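PDB 2ZWS: neutral ceramidase from Pseudomonas aeruginosa, which hydrolyses the N-acyl linkage of ceramides to give sphingosine and a free fatty acid, and also runs the reverse synthesis, using a zinc ion. Local coordinates for residues S114-Q119 / G347-L352; E532-G537 / R637-L642. One frame throughout, in Å; residues are numbered along the deposited sequence.

Interaction 1. Residues S114-Q119 / G347-L352; sequences SVLGFQ and GNNPFL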
loop_
_atom_site.group_PDB
_atom_site.type_symbol
_atom_site.label_atom_id
_atom_site.label_comp_id
_atom_site.label_asym_id
_atom_site.label_seq_id
_atom_site.Cartn_x
_atom_site.Cartn_y
_atom_site.Cartn_z
ATOM N N SER A 114 5.849 15.155 7.759
ATOM C CA SER A 114 5.307 16.074 6.731
ATOM C C SER A 114 3.779 16.251 6.841
ATOM O O SER A 114 3.198 17.172 6.255
ATOM C CB SER A 114 5.648 15.574 5.335
ATOM O OG SER A 114 5.006 14.328 5.132
ATOM N N VAL A 115 3.136 15.330 7.561
ATOM C CA VAL A 115 1.677 15.323 7.749
ATOM C C VAL A 115 1.284 16.177 8.971
ATOM O O VAL A 115 0.075 16.418 9.215
ATOM C CB VAL A 115 1.160 13.872 7.950
ATOM C CG1 VAL A 115 -0.347 13.808 7.762
ATOM C CG2 VAL A 115 1.852 12.869 6.970
ATOM N N LEU A 116 2.306 16.613 9.728
ATOM C CA LEU A 116 2.153 17.414 10.958
ATOM C C LEU A 116 1.612 16.582 12.128
ATOM O O LEU A 116 1.075 17.141 13.092
ATOM C CB LEU A 116 1.235 18.622 10.738
ATOM C CG LEU A 116 1.537 19.571 9.581
ATOM C CD1 LEU A 116 0.467 20.642 9.458
ATOM C CD2 LEU A 116 2.931 20.199 9.784
ATOM N N GLY A 117 1.768 15.258 12.050
ATOM C CA GLY A 117 1.436 14.376 13.163
ATOM C C GLY A 117 0.419 13.295 12.791
ATOM O O GLY A 117 0.186 13.001 11.615
ATOM N N PHE A 118 -0.207 12.741 13.828
ATOM C CA PHE A 118 -1.105 11.605 13.721
ATOM C C PHE A 118 -2.504 12.046 13.292
ATOM O O PHE A 118 -3.072 12.980 13.877
ATOM C CB PHE A 118 -1.188 10.965 15.102
ATOM C CG PHE A 118 -2.053 9.762 15.156
ATOM C CD1 PHE A 118 -3.232 9.760 15.910
ATOM C CD2 PHE A 118 -1.684 8.630 14.451
ATOM C CE1 PHE A 118 -4.027 8.631 15.958
ATOM C CE2 PHE A 118 -2.460 7.502 14.492
ATOM C CZ PHE A 118 -3.642 7.493 15.236
ATOM N N GLN A 119 -3.077 11.355 12.306
ATOM C CA GLN A 119 -4.383 11.699 11.788
ATOM C C GLN A 119 -5.335 10.544 12.133
ATOM O O GLN A 119 -5.446 9.547 11.411
ATOM C CB GLN A 119 -4.324 11.954 10.274
ATOM C CG GLN A 119 -3.275 13.007 9.848
ATOM C CD GLN A 119 -3.298 14.299 10.691
ATOM O OE1 GLN A 119 -2.240 14.767 11.195
ATOM N NE2 GLN A 119 -4.477 14.891 10.832
ATOM N N GLY A 347 10.008 25.574 8.733
ATOM C CA GLY A 347 9.136 25.815 7.581
ATOM C C GLY A 347 8.316 24.624 7.117
ATOM O O GLY A 347 8.705 23.976 6.150
ATOM N N ASN A 348 7.180 24.329 7.770
ATOM C CA ASN A 348 6.691 25.089 8.943
ATOM C C ASN A 348 7.595 24.984 10.176
ATOM O O ASN A 348 8.195 26.012 10.546
ATOM C CB ASN A 348 5.185 24.925 9.253
ATOM C CG ASN A 348 4.529 23.775 8.502
ATOM O OD1 ASN A 348 3.534 23.966 7.793
ATOM N ND2 ASN A 348 5.063 22.575 8.671
ATOM N N ASN A 349 7.736 23.834 10.842
ATOM C CA ASN A 349 6.834 22.674 10.890
ATOM C C ASN A 349 6.598 22.563 12.390
ATOM O O ASN A 349 7.530 22.200 13.121
ATOM C CB ASN A 349 7.559 21.421 10.373
ATOM C CG ASN A 349 6.766 20.110 10.601
ATOM O OD1 ASN A 349 5.933 19.995 11.513
ATOM N ND2 ASN A 349 7.046 19.122 9.767
ATOM N N PRO A 350 5.370 22.890 12.869
ATOM C CA PRO A 350 5.185 22.898 14.320
ATOM C C PRO A 350 5.311 21.524 14.981
ATOM O O PRO A 350 5.575 21.436 16.190
ATOM C CB PRO A 350 3.768 23.466 14.517
ATOM C CG PRO A 350 3.077 23.290 13.200
ATOM C CD PRO A 350 4.156 23.304 12.139
ATOM N N PHE A 351 5.094 20.456 14.209
ATOM C CA PHE A 351 5.253 19.130 14.764
ATOM C C PHE A 351 6.733 18.825 14.993
ATOM O O PHE A 351 7.112 18.329 16.057
ATOM C CB PHE A 351 4.525 18.115 13.843
ATOM C CG PHE A 351 4.669 16.673 14.257
ATOM C CD1 PHE A 351 4.233 16.229 15.517
ATOM C CD2 PHE A 351 5.254 15.756 13.379
ATOM C CE1 PHE A 351 4.387 14.875 15.874
ATOM C CE2 PHE A 351 5.401 14.411 13.734
ATOM C CZ PHE A 351 4.966 13.974 14.975
ATOM N N LEU A 352 7.554 19.140 14.002
ATOM C CA LEU A 352 9.004 19.012 14.151
ATOM C C LEU A 352 9.475 19.830 15.357
ATOM O O LEU A 352 10.271 19.343 16.164
ATOM C CB LEU A 352 9.710 19.492 12.877
ATOM C CG LEU A 352 10.955 18.737 12.367
ATOM C CD1 LEU A 352 11.809 19.641 11.481
ATOM C CD2 LEU A 352 11.791 18.002 13.416
#

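Interaction 2. Residues E532-G537 / R637-L642; sequences ESYRIG and RSFEVL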
loop_
_atom_site.group_PDB
_atom_site.type_symbol
_atom_site.label_atom_id
_atom_site.label_comp_id
_atom_site.label_asym_id
_atom_site.label_seq_id
_atom_site.Cartn_x
_atom_site.Cartn_y
_atom_site.Cartn_z
ATOM N N GLU A 532 -25.111 19.783 -23.411
ATOM C CA GLU A 532 -26.238 19.006 -23.945
ATOM C C GLU A 532 -25.874 17.575 -24.320
ATOM O O GLU A 532 -26.619 16.647 -24.024
ATOM C CB GLU A 532 -26.854 19.715 -25.164
ATOM C CG GLU A 532 -28.210 19.166 -25.610
ATOM C CD GLU A 532 -28.710 19.834 -26.885
ATOM O OE1 GLU A 532 -28.156 20.885 -27.262
ATOM O OE2 GLU A 532 -29.652 19.303 -27.515
ATOM N N SER A 533 -24.729 17.412 -24.975
ATOM C CA SER A 533 -24.339 16.106 -25.512
ATOM C C SER A 533 -22.825 15.941 -25.563
ATOM O O SER A 533 -22.077 16.926 -25.611
ATOM C CB SER A 533 -24.923 15.914 -26.920
ATOM O OG SER A 533 -24.227 16.717 -27.876
ATOM N N TYR A 534 -22.385 14.681 -25.550
ATOM C CA TYR A 534 -20.969 14.330 -25.611
ATOM C C TYR A 534 -20.801 13.102 -26.477
ATOM O O TYR A 534 -21.767 12.381 -26.724
ATOM C CB TYR A 534 -20.421 13.989 -24.210
ATOM C CG TYR A 534 -20.469 15.120 -23.204
ATOM C CD1 TYR A 534 -21.623 15.385 -22.473
ATOM C CD2 TYR A 534 -19.354 15.898 -22.971
ATOM C CE1 TYR A 534 -21.661 16.425 -21.534
ATOM C CE2 TYR A 534 -19.383 16.937 -22.034
ATOM C CZ TYR A 534 -20.529 17.186 -21.331
ATOM O OH TYR A 534 -20.576 18.199 -20.415
ATOM N N ARG A 535 -19.566 12.873 -26.912
ATOM C CA ARG A 535 -19.186 11.681 -27.668
ATOM C C ARG A 535 -18.240 10.840 -26.819
ATOM O O ARG A 535 -17.609 11.342 -25.886
ATOM C CB ARG A 535 -18.461 12.067 -28.958
ATOM C CG ARG A 535 -19.235 13.042 -29.832
ATOM C CD ARG A 535 -18.792 12.958 -31.276
ATOM N NE ARG A 535 -19.787 13.568 -32.164
ATOM C CZ ARG A 535 -20.805 12.911 -32.722
ATOM N NH1 ARG A 535 -20.972 11.607 -32.504
ATOM N NH2 ARG A 535 -21.656 13.560 -33.512
ATOM N N ILE A 536 -18.118 9.563 -27.163
ATOM C CA ILE A 536 -17.145 8.706 -26.507
ATOM C C ILE A 536 -15.754 9.339 -26.644
ATOM O O ILE A 536 -15.378 9.825 -27.723
ATOM C CB ILE A 536 -17.189 7.261 -27.061
ATOM C CG1 ILE A 536 -18.460 6.563 -26.564
ATOM C CG2 ILE A 536 -15.959 6.489 -26.614
ATOM C CD1 ILE A 536 -18.707 5.161 -27.167
ATOM N N GLY A 537 -15.014 9.370 -25.536
ATOM C CA GLY A 537 -13.694 9.966 -25.522
ATOM C C GLY A 537 -13.713 11.364 -24.936
ATOM O O GLY A 537 -12.671 11.892 -24.575
ATOM N N ARG A 637 -28.642 18.074 -14.340
ATOM C CA ARG A 637 -29.582 17.763 -15.402
ATOM C C ARG A 637 -29.000 16.625 -16.247
ATOM O O ARG A 637 -27.795 16.350 -16.181
ATOM C CB ARG A 637 -29.834 19.002 -16.262
ATOM C CG ARG A 637 -28.636 19.436 -17.066
ATOM C CD ARG A 637 -28.920 20.743 -17.753
ATOM N NE ARG A 637 -27.787 21.151 -18.568
ATOM C CZ ARG A 637 -27.544 22.405 -18.924
ATOM N NH1 ARG A 637 -28.349 23.379 -18.522
ATOM N NH2 ARG A 637 -26.491 22.684 -19.673
ATOM N N SER A 638 -29.838 15.947 -17.026
ATOM C CA SER A 638 -29.322 14.916 -17.918
ATOM C C SER A 638 -28.515 15.480 -19.097
ATOM O O SER A 638 -28.678 16.644 -19.490
ATOM C CB SER A 638 -30.454 14.024 -18.433
ATOM O OG SER A 638 -31.233 14.748 -19.365
ATOM N N PHE A 639 -27.636 14.639 -19.644
ATOM C CA PHE A 639 -26.909 14.905 -20.888
ATOM C C PHE A 639 -26.949 13.641 -21.734
ATOM O O PHE A 639 -27.220 12.553 -21.206
ATOM C CB PHE A 639 -25.460 15.359 -20.620
ATOM C CG PHE A 639 -24.636 14.367 -19.826
ATOM C CD1 PHE A 639 -24.658 14.393 -18.443
ATOM C CD2 PHE A 639 -23.846 13.418 -20.471
ATOM C CE1 PHE A 639 -23.919 13.481 -17.701
ATOM C CE2 PHE A 639 -23.085 12.495 -19.725
ATOM C CZ PHE A 639 -23.115 12.539 -18.352
ATOM N N GLU A 640 -26.697 13.784 -23.034
ATOM C CA GLU A 640 -26.756 12.656 -23.954
ATOM C C GLU A 640 -25.369 12.227 -24.380
ATOM O O GLU A 640 -24.536 13.059 -24.746
ATOM C CB GLU A 640 -27.573 13.011 -25.199
ATOM C CG GLU A 640 -27.872 11.787 -26.078
ATOM C CD GLU A 640 -28.835 12.082 -27.216
ATOM O OE1 GLU A 640 -29.412 13.192 -27.270
ATOM O OE2 GLU A 640 -29.010 11.182 -28.065
ATOM N N VAL A 641 -25.129 10.922 -24.353
ATOM C CA VAL A 641 -23.950 10.385 -25.007
ATOM C C VAL A 641 -24.387 9.873 -26.376
ATOM O O VAL A 641 -25.291 9.028 -26.474
ATOM C CB VAL A 641 -23.262 9.270 -24.192
ATOM C CG1 VAL A 641 -22.089 8.699 -24.974
ATOM C CG2 VAL A 641 -22.785 9.816 -22.829
ATOM N N LEU A 642 -23.764 10.430 -27.416
ATOM C CA LEU A 642 -24.048 10.075 -28.812
ATOM C C LEU A 642 -23.077 8.990 -29.284
ATOM O O LEU A 642 -21.985 8.852 -28.732
ATOM C CB LEU A 642 -23.897 11.309 -29.712
ATOM C CG LEU A 642 -24.596 12.614 -29.324
ATOM C CD1 LEU A 642 -24.169 13.756 -30.240
ATOM C CD2 LEU A 642 -26.099 12.444 -29.352
HETATM O O HOH W 1 -19.606 8.807 -29.480
#

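Interaction 1. Residues S114-Q119 / G347-L352
Gly-117 CA sits over the centre of the Phe-351 ring, 3.8 Å from the centroid and 3° off the normal, a CH-pi contact. Phe-351 has CG anti to its backbone N (chi1 177°), and its CB rests 3.7 Å from Leu-116 O. A glycine suits this place: a side chain at these backbone angles would be jammed against the preceding carbonyl, and its absence lets CA settle over the ring.

The CB of Leu-116 points away from residues 347-352, but its CD2 methyl comes back to them. That methyl sits 3.4 Å from Asn-348 ND2, whose side chain crosses the leucine at about a right angle, and 3.5 Å from Asn-349 OD1, whose side chain runs past it in the opposite direction. Pro-350 CD adds an apolar neighbour to CD2 at 4.1 Å.

Asn-349 is the N-cap of helix 350-354. Its OD1 accepts a nearly straight bond from Leu-352 N (3.1 Å), with the donor above the carbonyl plane, and a weak one from Phe-351 N. Leu-116, at positive phi, is the C-prime residue of the Schellman motif ending helix 109-112. Van der Waals and CH-pi contacts, with the Asn-349 ND2 to Leu-113 O bond, thus join helix end to helix start; Asn-348 ND2, buried here, has no polar partner in the model, though three successive cis peptides make its loop less certain.

Interaction 2. Residues E532-G537 / R637-L642
Glu-640 O takes the shortest backbone bond of this pairing, from Tyr-534 N at 2.8 Å, and Ser-533 CA approaches the same oxygen at 3.1 Å in a CA-H...O contact. Glu-640 N in turn donates to Glu-532 O. Further along, Leu-642 N reaches Tyr-534 O at 2.9 Å, with an N-H...O angle of 175°. Tyr-534 thus bonds to the two residues that flank Val-641, and Glu-640 to the two that flank Ser-533, the mark of parallel strands. Here strand 533-535 forms one border of a five-stranded sheet in the C-terminal part of the protein, beside strand 629-642, whose other neighbour is strand 611-622.

Side chains alternate between the two faces. Tyr-534 and Val-641 share the buried one, where Tyr-534 turns its ring edge to the face of Phe-639 in an offset edge-to-face pair, planes at 80° and centroids 5.4 Å apart. Aromatic rings suit this side because Val-540 packs against both, while the tyrosine hydroxyl finds a polar partner in Arg-531 N.

On the other face Ser-533 OG lies 3.8 Å from Leu-642 CD1. The same methyl stands 4.1 Å above the Arg-535 guanidinium plane, offset toward its rim, an apolar contact made while Arg-535 as a residue remains exposed. Beyond this, a water accepts from Ile-536 N and lies close to Leu-642 O, a leg too short to be relied on.

The two contacts lie in different parts of the chain, their centres about 45 Å apart and their nearest atoms about 34 Å apart, and share no helix or strand. Both are partly buried. Interaction 1, in the N-terminal part of the protein, joins a helix end to a helix start: its hydrogen bonds cap helix 350-354 or run to residues flanking the segments, which themselves meet by apolar and CH-pi packing of side chains against backbone. Interaction 2, in the C-terminal part and farther from the chain's centre, joins two strands by direct main-chain bonds, with its side chains sorted between a buried aromatic face and a more exposed one. Residues 637-642 also fall within the region needed for correct folding and localization.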